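Local coordinates for 3-ketosteroid-delta4-5alpha-dehydrogenase (Rhodococcus jostii, PDB 4AT2), which catalyses the FAD-dependent dehydrogenation of 3-ketosteroids, introducing a double bond into the A ring, and probably serves in bacterial steroid breakdown, at residues Gly75-Ile87 with Glu197-Val209. Residues are numbered along the deposited sequence; the frame is centred on the assembly and turned at random.
Unlike the reference sequence in segment 75-87: Thr80 (reference Ala). With FAD (flavin-adenine dinucleotide), chain D.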
# COMPACT_ATOMS: atom_id res chain seq x y z
N GLY A 75 14.09 21.28 22.45
CA GLY A 75 15.15 21.74 21.56
C GLY A 75 14.97 21.36 20.10
O GLY A 75 14.08 20.57 19.76
N TRP A 76 15.81 21.93 19.25
CA TRP A 76 15.73 21.65 17.81
C TRP A 76 16.40 20.37 17.42
O TRP A 76 17.17 19.80 18.19
CB TRP A 76 16.28 22.82 16.99
CG TRP A 76 17.68 23.26 17.34
CD1 TRP A 76 18.05 24.34 18.13
CD2 TRP A 76 18.95 22.65 16.91
NE1 TRP A 76 19.41 24.45 18.22
CE2 TRP A 76 20.02 23.47 17.51
CE3 TRP A 76 19.31 21.57 16.12
CZ2 TRP A 76 21.36 23.19 17.32
CZ3 TRP A 76 20.67 21.29 15.93
CH2 TRP A 76 21.67 22.08 16.52
N GLY A 77 16.09 19.89 16.22
CA GLY A 77 16.80 18.75 15.65
C GLY A 77 15.91 17.63 15.15
O GLY A 77 16.13 17.11 14.04
N GLY A 78 14.93 17.24 15.96
CA GLY A 78 14.01 16.13 15.64
C GLY A 78 14.75 14.86 15.27
O GLY A 78 15.84 14.58 15.79
N ALA A 79 14.16 14.07 14.38
CA ALA A 79 14.81 12.88 13.82
C ALA A 79 16.02 13.26 12.99
O ALA A 79 16.97 12.48 12.87
CB ALA A 79 13.82 12.09 12.97
N THR A 80 16.00 14.46 12.41
CA THR A 80 17.10 14.88 11.54
C THR A 80 18.46 14.84 12.25
O THR A 80 19.45 14.36 11.68
CB THR A 80 16.83 16.28 10.93
OG1 THR A 80 15.60 16.25 10.19
CG2 THR A 80 17.97 16.69 10.01
N ALA A 81 18.52 15.37 13.47
CA ALA A 81 19.77 15.45 14.21
C ALA A 81 20.32 14.06 14.59
O ALA A 81 21.50 13.92 14.93
CB ALA A 81 19.59 16.32 15.46
N LEU A 82 19.46 13.04 14.52
CA LEU A 82 19.85 11.65 14.83
C LEU A 82 20.15 10.80 13.58
O LEU A 82 20.60 9.65 13.69
CB LEU A 82 18.76 10.98 15.67
CG LEU A 82 18.15 11.76 16.85
CD1 LEU A 82 17.00 10.99 17.48
CD2 LEU A 82 19.20 12.08 17.91
N ALA A 83 19.92 11.38 12.40
CA ALA A 83 20.07 10.68 11.12
C ALA A 83 21.52 10.46 10.72
O ALA A 83 22.42 11.16 11.21
CB ALA A 83 19.34 11.45 10.02
N GLY A 84 21.74 9.52 9.80
CA GLY A 84 23.07 9.24 9.23
C GLY A 84 23.66 10.42 8.47
O GLY A 84 24.89 10.59 8.38
N GLY A 85 22.78 11.27 7.96
CA GLY A 85 23.18 12.50 7.31
C GLY A 85 23.18 12.46 5.80
O GLY A 85 23.55 13.45 5.17
N PHE A 86 22.76 11.34 5.21
CA PHE A 86 22.65 11.28 3.74
C PHE A 86 21.66 12.33 3.27
O PHE A 86 20.58 12.50 3.85
CB PHE A 86 22.12 9.93 3.27
CG PHE A 86 23.14 8.83 3.28
CD1 PHE A 86 23.99 8.64 2.20
CD2 PHE A 86 23.19 7.94 4.34
CE1 PHE A 86 24.91 7.59 2.20
CE2 PHE A 86 24.11 6.89 4.35
CZ PHE A 86 24.97 6.72 3.27
N ILE A 87 22.01 13.00 2.18
CA ILE A 87 21.12 13.93 1.50
C ILE A 87 21.20 13.53 0.02
O ILE A 87 22.29 13.54 -0.55
CB ILE A 87 21.57 15.40 1.68
CG1 ILE A 87 21.93 15.70 3.14
CG2 ILE A 87 20.48 16.35 1.18
CD1 ILE A 87 22.54 17.08 3.36
N GLU A 197 21.77 8.94 18.00
CA GLU A 197 22.15 9.75 19.18
C GLU A 197 22.52 11.18 18.77
O GLU A 197 22.03 12.16 19.35
CB GLU A 197 23.32 9.09 19.92
CG GLU A 197 23.98 9.96 20.98
CD GLU A 197 25.37 9.47 21.37
OE1 GLU A 197 25.48 8.38 21.98
OE2 GLU A 197 26.35 10.18 21.07
N LYS A 198 23.40 11.28 17.78
CA LYS A 198 23.87 12.54 17.21
C LYS A 198 24.61 12.10 15.96
O LYS A 198 25.84 11.97 15.95
CB LYS A 198 24.80 13.27 18.19
CG LYS A 198 25.24 14.66 17.77
CD LYS A 198 25.95 15.36 18.92
CE LYS A 198 26.81 16.52 18.45
NZ LYS A 198 27.45 17.21 19.60
N GLY A 199 23.84 11.85 14.90
CA GLY A 199 24.40 11.32 13.66
C GLY A 199 24.90 12.41 12.75
O GLY A 199 24.90 13.59 13.13
N GLY A 200 25.29 12.03 11.53
CA GLY A 200 25.75 12.98 10.52
C GLY A 200 24.70 14.03 10.22
O GLY A 200 25.03 15.13 9.78
N GLY A 201 23.44 13.70 10.49
CA GLY A 201 22.33 14.63 10.31
C GLY A 201 22.45 15.88 11.17
O GLY A 201 21.93 16.94 10.82
N TYR A 202 23.15 15.75 12.31
CA TYR A 202 23.41 16.90 13.17
C TYR A 202 24.21 17.99 12.46
O TYR A 202 23.98 19.18 12.69
CB TYR A 202 24.13 16.46 14.45
CG TYR A 202 24.50 17.61 15.36
CD1 TYR A 202 23.56 18.16 16.23
CD2 TYR A 202 25.79 18.15 15.33
CE1 TYR A 202 23.90 19.22 17.06
CE2 TYR A 202 26.13 19.21 16.16
CZ TYR A 202 25.18 19.74 17.01
OH TYR A 202 25.52 20.79 17.83
N MET A 203 25.16 17.60 11.60
CA MET A 203 25.96 18.58 10.87
C MET A 203 25.27 19.12 9.62
O MET A 203 25.82 19.99 8.94
CB MET A 203 27.38 18.07 10.57
CG MET A 203 28.38 18.32 11.70
SD MET A 203 28.42 20.02 12.33
CE MET A 203 28.91 20.91 10.85
N LEU A 204 24.08 18.61 9.32
CA LEU A 204 23.18 19.30 8.42
C LEU A 204 22.39 20.34 9.22
O LEU A 204 22.32 21.51 8.83
CB LEU A 204 22.23 18.32 7.72
CG LEU A 204 21.07 18.91 6.91
CD1 LEU A 204 21.54 19.83 5.79
CD2 LEU A 204 20.21 17.78 6.35
N MET A 205 21.82 19.92 10.36
CA MET A 205 20.97 20.79 11.18
C MET A 205 21.68 22.00 11.76
O MET A 205 21.15 23.11 11.70
CB MET A 205 20.35 20.00 12.33
CG MET A 205 19.10 19.22 11.98
SD MET A 205 17.79 20.19 11.20
CE MET A 205 17.22 21.22 12.53
N LYS A 206 22.85 21.79 12.37
CA LYS A 206 23.53 22.85 13.12
C LYS A 206 23.82 24.11 12.29
O LYS A 206 23.43 25.21 12.70
CB LYS A 206 24.80 22.30 13.80
CG LYS A 206 25.54 23.31 14.66
CD LYS A 206 26.75 22.65 15.30
CE LYS A 206 27.37 23.54 16.37
NZ LYS A 206 28.57 24.25 15.85
N PRO A 207 24.49 23.97 11.12
CA PRO A 207 24.71 25.18 10.29
C PRO A 207 23.42 25.87 9.84
O PRO A 207 23.39 27.10 9.74
CB PRO A 207 25.48 24.65 9.07
CG PRO A 207 26.01 23.32 9.46
CD PRO A 207 25.08 22.76 10.50
N LEU A 208 22.37 25.10 9.56
CA LEU A 208 21.08 25.68 9.16
C LEU A 208 20.44 26.45 10.31
O LEU A 208 19.90 27.54 10.12
CB LEU A 208 20.14 24.60 8.62
CG LEU A 208 20.59 23.87 7.34
CD1 LEU A 208 19.50 22.95 6.81
CD2 LEU A 208 21.00 24.83 6.24
N VAL A 209 20.53 25.90 11.52
CA VAL A 209 20.02 26.57 12.71
C VAL A 209 20.77 27.88 12.95
O VAL A 209 20.15 28.92 13.19
CB VAL A 209 20.05 25.64 13.95
CG1 VAL A 209 19.82 26.42 15.23
CG2 VAL A 209 19.00 24.54 13.80
PA FAD D . 12.02 15.88 12.09
O1A FAD D . 13.42 16.16 11.69
O2A FAD D . 11.75 14.78 13.03
O5B FAD D . 11.41 17.24 12.69
C5B FAD D . 10.04 17.30 13.11
C4B FAD D . 9.96 18.17 14.37
O4B FAD D . 8.55 18.32 14.63
C3B FAD D . 10.55 17.42 15.57
O3B FAD D . 11.52 18.27 16.23
C2B FAD D . 9.34 17.12 16.45
O2B FAD D . 9.71 17.16 17.86
C1B FAD D . 8.39 18.25 16.09
N9A FAD D . 6.96 17.95 16.35
C8A FAD D . 6.32 16.78 16.27
N7A FAD D . 5.04 16.98 16.58
C5A FAD D . 4.88 18.30 16.84
C6A FAD D . 3.82 19.06 17.20
N6A FAD D . 2.62 18.48 17.35
N1A FAD D . 3.93 20.38 17.41
C2A FAD D . 5.16 21.01 17.25
N3A FAD D . 6.24 20.22 16.88
C4A FAD D . 6.07 18.88 16.69
N1 FAD D . 16.83 10.10 6.12
C2 FAD D . 17.72 10.58 5.17
O2 FAD D . 17.28 11.15 4.18
N3 FAD D . 19.10 10.42 5.34
C4 FAD D . 19.59 9.74 6.45
O4 FAD D . 20.81 9.60 6.57
C4X FAD D . 18.70 9.24 7.41
N5 FAD D . 19.14 8.55 8.49
C5X FAD D . 18.26 7.89 9.26
C6 FAD D . 18.70 6.97 10.22
C7 FAD D . 17.80 6.30 11.04
C7M FAD D . 18.31 5.38 11.98
C8 FAD D . 16.41 6.53 10.89
C8M FAD D . 15.45 5.88 11.69
C9 FAD D . 15.97 7.45 9.94
C9A FAD D . 16.88 8.12 9.11
N10 FAD D . 16.46 8.99 8.17
C10 FAD D . 17.32 9.42 7.24
C1' FAD D . 15.08 9.55 8.15
C2' FAD D . 15.12 11.02 8.60
O2' FAD D . 15.82 11.05 9.85
C3' FAD D . 13.70 11.58 8.79
O3' FAD D . 12.78 11.04 7.83
C4' FAD D . 13.73 13.11 8.67
O4' FAD D . 14.66 13.62 9.64
C5' FAD D . 12.34 13.70 8.94
O5' FAD D . 12.41 15.13 8.74
P FAD D . 11.21 16.07 9.26
O1P FAD D . 9.94 15.67 8.64
O2P FAD D . 11.69 17.49 9.15
O3P FAD D . 11.05 15.58 10.80
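The glycine-rich loop that carries the FAD from pyrophosphate to flavin ring is backed by the glycine turn Gly199-Tyr202 and the first turns of helix 202-214, Trp76-Ile87 lying against Gly199-Val209. Two backbone bonds join them: Gly199 N to Ala81 O (3.1 Å) and the straighter Gly201 N to Ala83 O (2.8 Å), whose donor sits 48° out of the carbonyl plane. A side chain on Gly199, Gly200 or Gly201 would run into the carbonyl oxygens of Ala83, Gly84 or Thr80, so the chains meet backbone to backbone. Thr80 (alanine in the reference sequence) works both ways: OG1 accepts from FAD O4' and donates to phosphate oxygen O1A at 2.6 Å, while CG2, anti to the backbone N, presses tightly on Met205 CG at 3.4 Å. Beyond the phosphates, Gly84 N donates to flavin N5 (3.1 Å). Trp76 closes the end near Val209. CG between backbone N and carbonyl carbon (chi1 54°) directs its indole obliquely across the helix flank, Val209 CG1 standing over the five-membered ring, 3.8 Å from its centroid, and CH2 meeting Tyr202 CE1 at 3.7 Å; the two ring planes are nearly parallel but barely overlap. Losing the indole to an alanine here would probably leave Val209 CG1 and Tyr202 CE1 without their aromatic partner and open a gap beside Met205. At the other end Ile87, starting strand 87-88, meets Leu204 tip to tip. Behind, Leu204 and Met205 pack on helix 51-62, whose GxGxxG start is consistent with a Rossmann-type fold, and helix 490-507 brings Leu492 against Thr80, Ala83 and Leu204.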